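Long-range contacts in extracellular solute-binding protein family 5 (Brucella melitensis, PDB 4ONY), which probably binds peptides or similar solutes in the periplasm and delivers them to an ABC transporter for uptake: residues A29-T37 against L89-S100; D300-A308 against T580-W590. All blocks are in the same frame, centred on the assembly; numbering follows the deposited sequence.

Contact 1: residues A29-T37 against L89-S100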
loop_
_atom_site.group_PDB
_atom_site.type_symbol
_atom_site.label_atom_id
_atom_site.label_comp_id
_atom_site.label_asym_id
_atom_site.label_seq_id
_atom_site.Cartn_x
_atom_site.Cartn_y
_atom_site.Cartn_z
ATOM N N ALA A 29 24.240 -14.717 3.815
ATOM C CA ALA A 29 23.611 -16.032 3.871
ATOM C C ALA A 29 23.529 -16.581 5.282
ATOM O O ALA A 29 22.662 -17.409 5.549
ATOM C CB ALA A 29 24.366 -17.025 3.001
ATOM N N ASP A 30 24.455 -16.162 6.168
ATOM C CA ASP A 30 24.537 -16.708 7.535
ATOM C C ASP A 30 23.785 -15.827 8.565
ATOM O O ASP A 30 24.029 -15.941 9.744
ATOM C CB ASP A 30 26.000 -16.981 7.966
ATOM C CG ASP A 30 26.931 -15.701 7.906
ATOM O OD1 ASP A 30 26.526 -14.693 7.303
ATOM O OD2 ASP A 30 28.091 -15.713 8.427
ATOM N N TYR A 31 22.879 -14.946 8.122
ATOM C CA TYR A 31 22.135 -14.130 9.083
ATOM C C TYR A 31 21.440 -15.070 10.102
ATOM O O TYR A 31 20.959 -16.168 9.744
ATOM C CB TYR A 31 21.069 -13.238 8.373
ATOM C CG TYR A 31 19.898 -13.988 7.745
ATOM C CD1 TYR A 31 19.994 -14.560 6.463
ATOM C CD2 TYR A 31 18.669 -14.080 8.384
ATOM C CE1 TYR A 31 18.910 -15.201 5.863
ATOM C CE2 TYR A 31 17.580 -14.746 7.779
ATOM C CZ TYR A 31 17.718 -15.321 6.527
ATOM O OH TYR A 31 16.666 -15.978 5.882
ATOM N N THR A 32 21.323 -14.621 11.341
ATOM C CA THR A 32 20.626 -15.460 12.353
ATOM C C THR A 32 19.165 -15.093 12.569
ATOM O O THR A 32 18.417 -15.847 13.173
ATOM C CB THR A 32 21.358 -15.390 13.669
ATOM O OG1 THR A 32 21.415 -14.026 14.090
ATOM C CG2 THR A 32 22.800 -15.991 13.487
ATOM N N HIS A 33 18.769 -13.910 12.113
ATOM C CA HIS A 33 17.387 -13.485 12.201
ATOM C C HIS A 33 17.214 -12.234 11.316
ATOM O O HIS A 33 18.215 -11.622 10.956
ATOM C CB HIS A 33 16.990 -13.191 13.644
ATOM C CG HIS A 33 17.700 -12.031 14.254
ATOM N ND1 HIS A 33 17.028 -10.937 14.772
ATOM C CD2 HIS A 33 19.020 -11.790 14.455
ATOM C CE1 HIS A 33 17.907 -10.071 15.256
ATOM N NE2 HIS A 33 19.121 -10.554 15.056
ATOM N N PHE A 34 15.975 -11.894 10.974
ATOM C CA PHE A 34 15.698 -10.595 10.352
ATOM C C PHE A 34 16.094 -9.524 11.374
ATOM O O PHE A 34 15.907 -9.694 12.578
ATOM C CB PHE A 34 14.211 -10.484 9.923
ATOM C CG PHE A 34 13.854 -11.239 8.673
ATOM C CD1 PHE A 34 14.735 -12.118 8.069
ATOM C CD2 PHE A 34 12.564 -11.134 8.139
ATOM C CE1 PHE A 34 14.377 -12.802 6.938
ATOM C CE2 PHE A 34 12.200 -11.813 7.007
ATOM C CZ PHE A 34 13.103 -12.665 6.408
ATOM N N PRO A 35 16.669 -8.407 10.895
ATOM C CA PRO A 35 17.285 -7.469 11.785
ATOM C C PRO A 35 16.292 -6.668 12.659
ATOM O O PRO A 35 16.725 -6.025 13.646
ATOM C CB PRO A 35 18.087 -6.555 10.845
ATOM C CG PRO A 35 17.365 -6.609 9.575
ATOM C CD PRO A 35 16.844 -8.016 9.488
ATOM N N TYR A 36 15.001 -6.789 12.412
ATOM C CA TYR A 36 14.002 -6.103 13.222
ATOM C C TYR A 36 13.218 -6.980 14.242
ATOM O O TYR A 36 12.167 -6.548 14.755
ATOM C CB TYR A 36 13.014 -5.380 12.314
ATOM C CG TYR A 36 12.304 -6.221 11.259
ATOM C CD1 TYR A 36 12.917 -6.488 10.041
ATOM C CD2 TYR A 36 11.043 -6.767 11.496
ATOM C CE1 TYR A 36 12.272 -7.233 9.061
ATOM C CE2 TYR A 36 10.402 -7.516 10.533
ATOM C CZ TYR A 36 11.011 -7.747 9.323
ATOM O OH TYR A 36 10.405 -8.432 8.326
ATOM N N THR A 37 13.729 -8.176 14.533
ATOM C CA THR A 37 13.188 -9.002 15.561
ATOM C C THR A 37 14.122 -9.103 16.757
ATOM O O THR A 37 15.335 -8.902 16.664
ATOM C CB THR A 37 12.942 -10.453 15.077
ATOM O OG1 THR A 37 14.197 -11.172 14.948
ATOM C CG2 THR A 37 12.147 -10.478 13.789
ATOM N N LEU A 89 9.773 -15.672 1.965
ATOM C CA LEU A 89 9.194 -14.693 2.869
ATOM C C LEU A 89 9.764 -13.301 2.639
ATOM O O LEU A 89 10.987 -13.105 2.647
ATOM C CB LEU A 89 9.501 -15.092 4.312
ATOM C CG LEU A 89 8.992 -14.182 5.420
ATOM C CD1 LEU A 89 7.482 -14.151 5.494
ATOM C CD2 LEU A 89 9.586 -14.630 6.745
ATOM N N ARG A 90 8.884 -12.333 2.500
ATOM C CA ARG A 90 9.304 -10.969 2.271
ATOM C C ARG A 90 9.931 -10.340 3.538
ATOM O O ARG A 90 9.313 -10.368 4.609
ATOM C CB ARG A 90 8.044 -10.221 1.878
ATOM C CG ARG A 90 8.240 -8.775 1.562
ATOM C CD ARG A 90 8.406 -8.633 0.097
ATOM N NE ARG A 90 8.478 -7.239 -0.276
ATOM C CZ ARG A 90 7.584 -6.611 -1.013
ATOM N NH1 ARG A 90 6.517 -7.229 -1.445
ATOM N NH2 ARG A 90 7.767 -5.348 -1.341
ATOM N N SER A 91 11.139 -9.791 3.458
ATOM C CA SER A 91 11.633 -8.961 4.550
ATOM C C SER A 91 10.940 -7.595 4.546
ATOM O O SER A 91 10.879 -6.929 3.520
ATOM C CB SER A 91 13.131 -8.698 4.471
ATOM O OG SER A 91 13.525 -7.687 5.412
ATOM N N ARG A 92 10.550 -7.117 5.710
ATOM C CA ARG A 92 9.920 -5.795 5.796
ATOM C C ARG A 92 10.901 -4.670 6.108
ATOM O O ARG A 92 10.490 -3.573 6.469
ATOM C CB ARG A 92 8.774 -5.862 6.798
ATOM C CG ARG A 92 7.706 -6.886 6.407
ATOM C CD ARG A 92 7.030 -6.492 5.087
ATOM N NE ARG A 92 6.129 -7.530 4.569
ATOM C CZ ARG A 92 5.434 -7.457 3.438
ATOM N NH1 ARG A 92 5.540 -6.424 2.615
ATOM N NH2 ARG A 92 4.621 -8.437 3.111
ATOM N N ASP A 93 12.209 -4.954 5.965
ATOM C CA ASP A 93 13.230 -3.952 6.100
ATOM C C ASP A 93 13.924 -3.635 4.800
ATOM O O ASP A 93 14.931 -2.935 4.820
ATOM C CB ASP A 93 14.281 -4.399 7.130
ATOM C CG ASP A 93 15.097 -3.247 7.689
ATOM O OD1 ASP A 93 14.604 -2.129 7.823
ATOM O OD2 ASP A 93 16.265 -3.479 8.053
ATOM N N GLU A 94 13.447 -4.165 3.694
ATOM C CA GLU A 94 14.023 -3.903 2.374
ATOM C C GLU A 94 12.921 -3.564 1.378
ATOM O O GLU A 94 11.801 -3.948 1.585
ATOM C CB GLU A 94 14.803 -5.138 1.851
ATOM C CG GLU A 94 15.916 -5.564 2.782
ATOM C CD GLU A 94 16.695 -6.776 2.270
ATOM O OE1 GLU A 94 17.193 -6.695 1.103
ATOM O OE2 GLU A 94 16.804 -7.767 3.071
ATOM N N PRO A 95 13.253 -2.853 0.289
ATOM C CA PRO A 95 12.215 -2.531 -0.678
ATOM C C PRO A 95 11.445 -3.754 -1.243
ATOM O O PRO A 95 10.205 -3.768 -1.205
ATOM C CB PRO A 95 12.983 -1.812 -1.794
ATOM C CG PRO A 95 14.166 -1.182 -1.082
ATOM C CD PRO A 95 14.550 -2.227 -0.053
ATOM N N PHE A 96 12.172 -4.750 -1.734
ATOM C CA PHE A 96 11.545 -5.939 -2.297
ATOM C C PHE A 96 12.563 -7.087 -2.371
ATOM O O PHE A 96 13.102 -7.407 -3.446
ATOM C CB PHE A 96 10.988 -5.617 -3.693
ATOM C CG PHE A 96 9.947 -6.596 -4.212
ATOM C CD1 PHE A 96 9.604 -7.783 -3.529
ATOM C CD2 PHE A 96 9.264 -6.312 -5.401
ATOM C CE1 PHE A 96 8.617 -8.650 -4.059
ATOM C CE2 PHE A 96 8.292 -7.171 -5.900
ATOM C CZ PHE A 96 7.961 -8.317 -5.223
ATOM N N THR A 97 12.786 -7.712 -1.220
ATOM C CA THR A 97 13.643 -8.888 -1.099
ATOM C C THR A 97 12.913 -9.995 -0.324
ATOM O O THR A 97 12.301 -9.743 0.711
ATOM C CB THR A 97 14.936 -8.562 -0.380
ATOM O OG1 THR A 97 15.627 -7.509 -1.078
ATOM C CG2 THR A 97 15.861 -9.823 -0.317
ATOM N N LEU A 98 13.005 -11.204 -0.859
ATOM C CA LEU A 98 12.465 -12.425 -0.260
ATOM C C LEU A 98 13.572 -13.330 0.255
ATOM O O LEU A 98 14.627 -13.437 -0.382
ATOM C CB LEU A 98 11.700 -13.185 -1.327
ATOM C CG LEU A 98 10.621 -12.394 -2.116
ATOM C CD1 LEU A 98 10.022 -13.250 -3.207
ATOM C CD2 LEU A 98 9.528 -11.943 -1.168
ATOM N N TYR A 99 13.339 -13.999 1.384
ATOM C CA TYR A 99 14.278 -14.964 1.963
ATOM C C TYR A 99 13.589 -16.328 2.091
ATOM O O TYR A 99 12.363 -16.446 1.885
ATOM C CB TYR A 99 14.808 -14.474 3.330
ATOM C CG TYR A 99 15.678 -13.252 3.202
ATOM C CD1 TYR A 99 17.015 -13.377 2.909
ATOM C CD2 TYR A 99 15.133 -11.949 3.301
ATOM C CE1 TYR A 99 17.833 -12.263 2.701
ATOM C CE2 TYR A 99 15.920 -10.846 3.119
ATOM C CZ TYR A 99 17.283 -11.001 2.787
ATOM O OH TYR A 99 18.124 -9.905 2.572
ATOM N N SER A 100 14.378 -17.355 2.401
ATOM C CA SER A 100 13.902 -18.742 2.453
ATOM C C SER A 100 12.718 -18.946 3.423
ATOM O O SER A 100 12.659 -18.343 4.492
ATOM C CB SER A 100 15.047 -19.678 2.820
ATOM O OG SER A 100 16.055 -19.610 1.813
HETATM O O HOH W 1 17.214 -17.138 3.615
#
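F34 pushes its ring in among L89, S91 and Y99, where the two segments pack tightly. Its CZ lies 3.8 Å from CD2 of Y99, the two ring planes inclined at 62°, while CE2 meets CD2 of L89 at 3.9 Å. One face of the phenylalanine looks onto CB of S91. Y31 comes in beside F34, toward the CD1 side of the Y99 ring, with OH of Y31 3.5 Å from CB of Y99; the three rings make an aromatic cluster, Y31 and F34 each inclined to Y99.

Beneath these rings is a beta hairpin. Strands 88-90 and 97-108 run antiparallel in a larger sheet, and L89 and Y99 form a hydrogen-bonded pair through N and O in both directions. Y99 is also tied down at its far end: its OH donates to OE2 of E94 over 2.6 Å, on the syn lone pair, and takes a bond from the backbone N of L27.

At the hairpin's turn Y36 makes the one direct hydrogen bond between the segments. With CG held between the backbone N and the carbonyl carbon (chi1 55°), its ring extends to R92, whose N donates to OH of Y36 at 2.9 Å and 161°. CB of D93 lies against CD1 of the same ring, and OG of S91 sits in the ring plane at its edge. That serine oxygen accepts from N of D93 at 3.1 Å, closing an ST turn.

The margins are looser. P35 brushes the carboxylate of D93, whose OD1 is bonded to N of L582, and at the exposed margin the guanidinium of R92 leads away to lie over CG of R90. By Y31, a water bridges its OH, 2.6 Å away, to the backbone N of S100.

Contact 2: residues D300-A308 against T580-W590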
loop_
_atom_site.group_PDB
_atom_site.type_symbol
_atom_site.label_atom_id
_atom_site.label_comp_id
_atom_site.label_asym_id
_atom_site.label_seq_id
_atom_site.Cartn_x
_atom_site.Cartn_y
_atom_site.Cartn_z
ATOM N N ASP A 300 2.267 4.591 21.441
ATOM C CA ASP A 300 3.521 4.432 20.721
ATOM C C ASP A 300 3.445 5.148 19.372
ATOM O O ASP A 300 2.383 5.198 18.751
ATOM C CB ASP A 300 3.831 2.974 20.399
ATOM C CG ASP A 300 4.758 2.326 21.372
ATOM O OD1 ASP A 300 5.344 3.017 22.195
ATOM O OD2 ASP A 300 4.903 1.095 21.334
ATOM N N THR A 301 4.582 5.638 18.914
ATOM C CA THR A 301 4.695 6.133 17.587
ATOM C C THR A 301 5.907 5.538 16.855
ATOM O O THR A 301 6.918 5.198 17.474
ATOM C CB THR A 301 4.824 7.637 17.585
ATOM O OG1 THR A 301 6.149 7.955 17.981
ATOM C CG2 THR A 301 3.790 8.306 18.504
ATOM N N PHE A 302 5.762 5.400 15.540
ATOM C CA PHE A 302 6.779 4.804 14.688
ATOM C C PHE A 302 6.924 5.605 13.391
ATOM O O PHE A 302 6.026 6.332 13.010
ATOM C CB PHE A 302 6.353 3.388 14.313
ATOM C CG PHE A 302 6.012 2.506 15.489
ATOM C CD1 PHE A 302 4.729 2.477 15.984
ATOM C CD2 PHE A 302 6.949 1.699 16.069
ATOM C CE1 PHE A 302 4.389 1.690 17.064
ATOM C CE2 PHE A 302 6.641 0.893 17.131
ATOM C CZ PHE A 302 5.351 0.915 17.657
ATOM N N GLU A 303 8.073 5.489 12.734
ATOM C CA GLU A 303 8.229 6.071 11.428
ATOM C C GLU A 303 8.536 4.980 10.486
ATOM O O GLU A 303 8.985 3.915 10.889
ATOM C CB GLU A 303 9.363 7.089 11.405
ATOM C CG GLU A 303 9.043 8.310 12.213
ATOM C CD GLU A 303 10.222 9.271 12.259
ATOM O OE1 GLU A 303 11.088 9.084 13.163
ATOM O OE2 GLU A 303 10.248 10.186 11.411
ATOM N N LYS A 304 8.275 5.228 9.232
ATOM C CA LYS A 304 8.520 4.228 8.218
ATOM C C LYS A 304 9.097 4.930 7.003
ATOM O O LYS A 304 8.889 6.128 6.821
ATOM C CB LYS A 304 7.232 3.476 7.891
ATOM C CG LYS A 304 6.145 4.307 7.221
ATOM C CD LYS A 304 4.892 3.452 7.090
ATOM C CE LYS A 304 3.723 4.197 6.450
ATOM N NZ LYS A 304 3.867 4.254 4.975
ATOM N N GLY A 305 9.820 4.166 6.191
ATOM C CA GLY A 305 10.393 4.653 4.979
ATOM C C GLY A 305 9.681 4.182 3.713
ATOM O O GLY A 305 10.065 4.573 2.626
ATOM N N THR A 306 8.642 3.364 3.839
ATOM C CA THR A 306 7.706 3.163 2.738
ATOM C C THR A 306 6.876 4.478 2.575
ATOM O O THR A 306 6.671 5.239 3.528
ATOM C CB THR A 306 6.764 1.988 2.993
ATOM O OG1 THR A 306 6.143 2.162 4.263
ATOM C CG2 THR A 306 7.521 0.698 2.973
ATOM N N PRO A 307 6.458 4.777 1.363
ATOM C CA PRO A 307 5.777 6.063 1.149
ATOM C C PRO A 307 4.410 6.174 1.821
ATOM O O PRO A 307 3.780 5.184 2.143
ATOM C CB PRO A 307 5.599 6.140 -0.366
ATOM C CG PRO A 307 5.775 4.738 -0.876
ATOM C CD PRO A 307 6.574 3.970 0.136
ATOM N N ALA A 308 4.004 7.411 2.044
ATOM C CA ALA A 308 2.670 7.699 2.537
ATOM C C ALA A 308 1.742 7.763 1.315
ATOM O O ALA A 308 2.123 8.329 0.265
ATOM C CB ALA A 308 2.691 9.024 3.270
ATOM N N THR A 580 12.685 -0.553 14.509
ATOM C CA THR A 580 11.534 -0.545 13.633
ATOM C C THR A 580 12.056 -0.553 12.201
ATOM O O THR A 580 12.842 0.300 11.845
ATOM C CB THR A 580 10.728 0.731 13.844
ATOM O OG1 THR A 580 10.219 0.751 15.180
ATOM C CG2 THR A 580 9.561 0.762 12.852
ATOM N N PRO A 581 11.622 -1.508 11.381
ATOM C CA PRO A 581 12.199 -1.581 10.068
ATOM C C PRO A 581 11.592 -0.594 9.072
ATOM O O PRO A 581 10.693 0.181 9.409
ATOM C CB PRO A 581 11.895 -3.020 9.665
ATOM C CG PRO A 581 10.606 -3.332 10.325
ATOM C CD PRO A 581 10.640 -2.581 11.630
ATOM N N LEU A 582 12.094 -0.638 7.852
ATOM C CA LEU A 582 11.668 0.227 6.746
ATOM C C LEU A 582 10.164 0.302 6.587
ATOM O O LEU A 582 9.622 1.391 6.313
ATOM C CB LEU A 582 12.290 -0.278 5.452
ATOM C CG LEU A 582 12.237 0.612 4.173
ATOM C CD1 LEU A 582 13.040 1.873 4.400
ATOM C CD2 LEU A 582 12.767 -0.204 3.010
ATOM N N SER A 583 9.474 -0.849 6.750
ATOM C CA SER A 583 8.023 -0.898 6.539
ATOM C C SER A 583 7.192 -0.414 7.720
ATOM O O SER A 583 5.978 -0.369 7.630
ATOM C CB SER A 583 7.550 -2.280 6.148
ATOM O OG SER A 583 8.086 -2.720 4.915
ATOM N N GLY A 584 7.832 -0.015 8.810
ATOM C CA GLY A 584 7.101 0.463 9.959
ATOM C C GLY A 584 6.922 -0.672 10.956
ATOM O O GLY A 584 7.600 -1.698 10.851
ATOM N N TYR A 585 6.052 -0.491 11.943
ATOM C CA TYR A 585 5.942 -1.483 13.016
ATOM C C TYR A 585 5.517 -2.826 12.412
ATOM O O TYR A 585 4.767 -2.859 11.440
ATOM C CB TYR A 585 4.968 -1.026 14.150
ATOM C CG TYR A 585 3.505 -0.931 13.667
ATOM C CD1 TYR A 585 2.688 -2.041 13.649
ATOM C CD2 TYR A 585 3.007 0.269 13.201
ATOM C CE1 TYR A 585 1.382 -1.970 13.154
ATOM C CE2 TYR A 585 1.714 0.386 12.719
ATOM C CZ TYR A 585 0.907 -0.744 12.674
ATOM O OH TYR A 585 -0.364 -0.647 12.202
ATOM N N GLN A 586 5.926 -3.926 13.046
ATOM C CA GLN A 586 5.608 -5.262 12.568
ATOM C C GLN A 586 5.063 -6.120 13.720
ATOM O O GLN A 586 5.818 -6.640 14.530
ATOM C CB GLN A 586 6.888 -5.894 12.030
ATOM C CG GLN A 586 7.497 -5.186 10.868
ATOM C CD GLN A 586 6.593 -5.228 9.691
ATOM O OE1 GLN A 586 6.118 -6.292 9.315
ATOM N NE2 GLN A 586 6.324 -4.066 9.094
ATOM N N LEU A 587 3.741 -6.224 13.791
ATOM C CA LEU A 587 3.077 -6.949 14.857
ATOM C C LEU A 587 3.576 -8.365 15.054
ATOM O O LEU A 587 3.619 -8.843 16.200
ATOM C CB LEU A 587 1.563 -6.989 14.644
ATOM C CG LEU A 587 0.844 -5.651 14.669
ATOM C CD1 LEU A 587 -0.652 -5.898 14.666
ATOM C CD2 LEU A 587 1.249 -4.843 15.918
ATOM N N PRO A 588 3.928 -9.086 13.950
ATOM C CA PRO A 588 4.410 -10.452 14.133
ATOM C C PRO A 588 5.725 -10.570 14.937
ATOM O O PRO A 588 6.066 -11.663 15.349
ATOM C CB PRO A 588 4.634 -10.949 12.697
ATOM C CG PRO A 588 3.687 -10.151 11.885
ATOM C CD PRO A 588 3.651 -8.789 12.536
ATOM N N ALA A 589 6.462 -9.465 15.101
ATOM C CA ALA A 589 7.643 -9.442 15.929
ATOM C C ALA A 589 7.360 -8.982 17.373
ATOM O O ALA A 589 8.283 -8.942 18.223
ATOM C CB ALA A 589 8.657 -8.535 15.285
ATOM N N TRP A 590 6.105 -8.634 17.682
ATOM C CA TRP A 590 5.768 -8.211 19.044
ATOM C C TRP A 590 5.599 -9.455 19.949
ATOM O O TRP A 590 5.523 -10.613 19.447
ATOM C CB TRP A 590 4.493 -7.330 19.037
ATOM C CG TRP A 590 4.735 -5.983 18.350
ATOM C CD1 TRP A 590 5.687 -5.708 17.429
ATOM C CD2 TRP A 590 4.009 -4.774 18.552
ATOM N NE1 TRP A 590 5.596 -4.402 17.021
ATOM C CE2 TRP A 590 4.571 -3.804 17.695
ATOM C CE3 TRP A 590 2.925 -4.416 19.354
ATOM C CZ2 TRP A 590 4.113 -2.499 17.650
ATOM C CZ3 TRP A 590 2.440 -3.122 19.286
ATOM C CH2 TRP A 590 3.044 -2.173 18.457
HETATM O O HOH W 2 11.302 2.571 10.379
HETATM O O HOH W 3 4.736 -0.050 5.232
#
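F302 and Y585 meet through a CH-pi contact: CB of Y585 stands 3.7 Å from the centroid of the F302 ring, only 3° off its normal. OG1 of T580 approaches the same ring at its edge, 3.5 Å from CD2, and CZ comes within 3.6 Å of CZ2 of W590. Beside the backbone N of F302 (chi1 -53°), CG carries the ring into this aromatic group, where it lies oblique to the rings of Y585 and W590.

Farther along, the chains are joined by backbone. O of L582 accepts from N of G305 at 2.8 Å, in the carbonyl plane, and more weakly from N of T306. CD1 of L582 rests on CA of G305, a close approach made at a residue with no side chain. Water extends the seam: one molecule donates to O of S583 and also bonds OG1 of T306, 2.8 Å away.

The next shell fixes these groups. A type I turn from P581 to G584, closed by N of G584 to O of P581, presents the L582 carbonyl, and glycine suits the positive phi (96°) at its end. CD2 of L587 lies over one face of the W590 ring, and H576 meets F302 edge-to-face. F302 belongs to strand 297-302, an outer strand of a three-stranded antiparallel sheet; its neighbour 566-571 touches F302 and Y585, and Y585 also reaches I276 on strand 274-277.

Both contacts are partly buried, but contact 2 lies nearer the middle, its centre about 13 Å from the centre of the chain, against about 19 Å for that of contact 1. Each has an aromatic cluster at its heart. In contact 1 the polar link between segments is a tyrosine hydroxyl taking a backbone N-H at the end of a hairpin; in contact 2 it is backbone to backbone, beside the edge of a different sheet. The two meet directly: OD1 of D93 probably accepts from N of L582, and O of R92 from N of S583, both at 2.9 Å. The hairpin turn of 89-100 is thereby joined to the turn in 580-590 that receives segment 300-308.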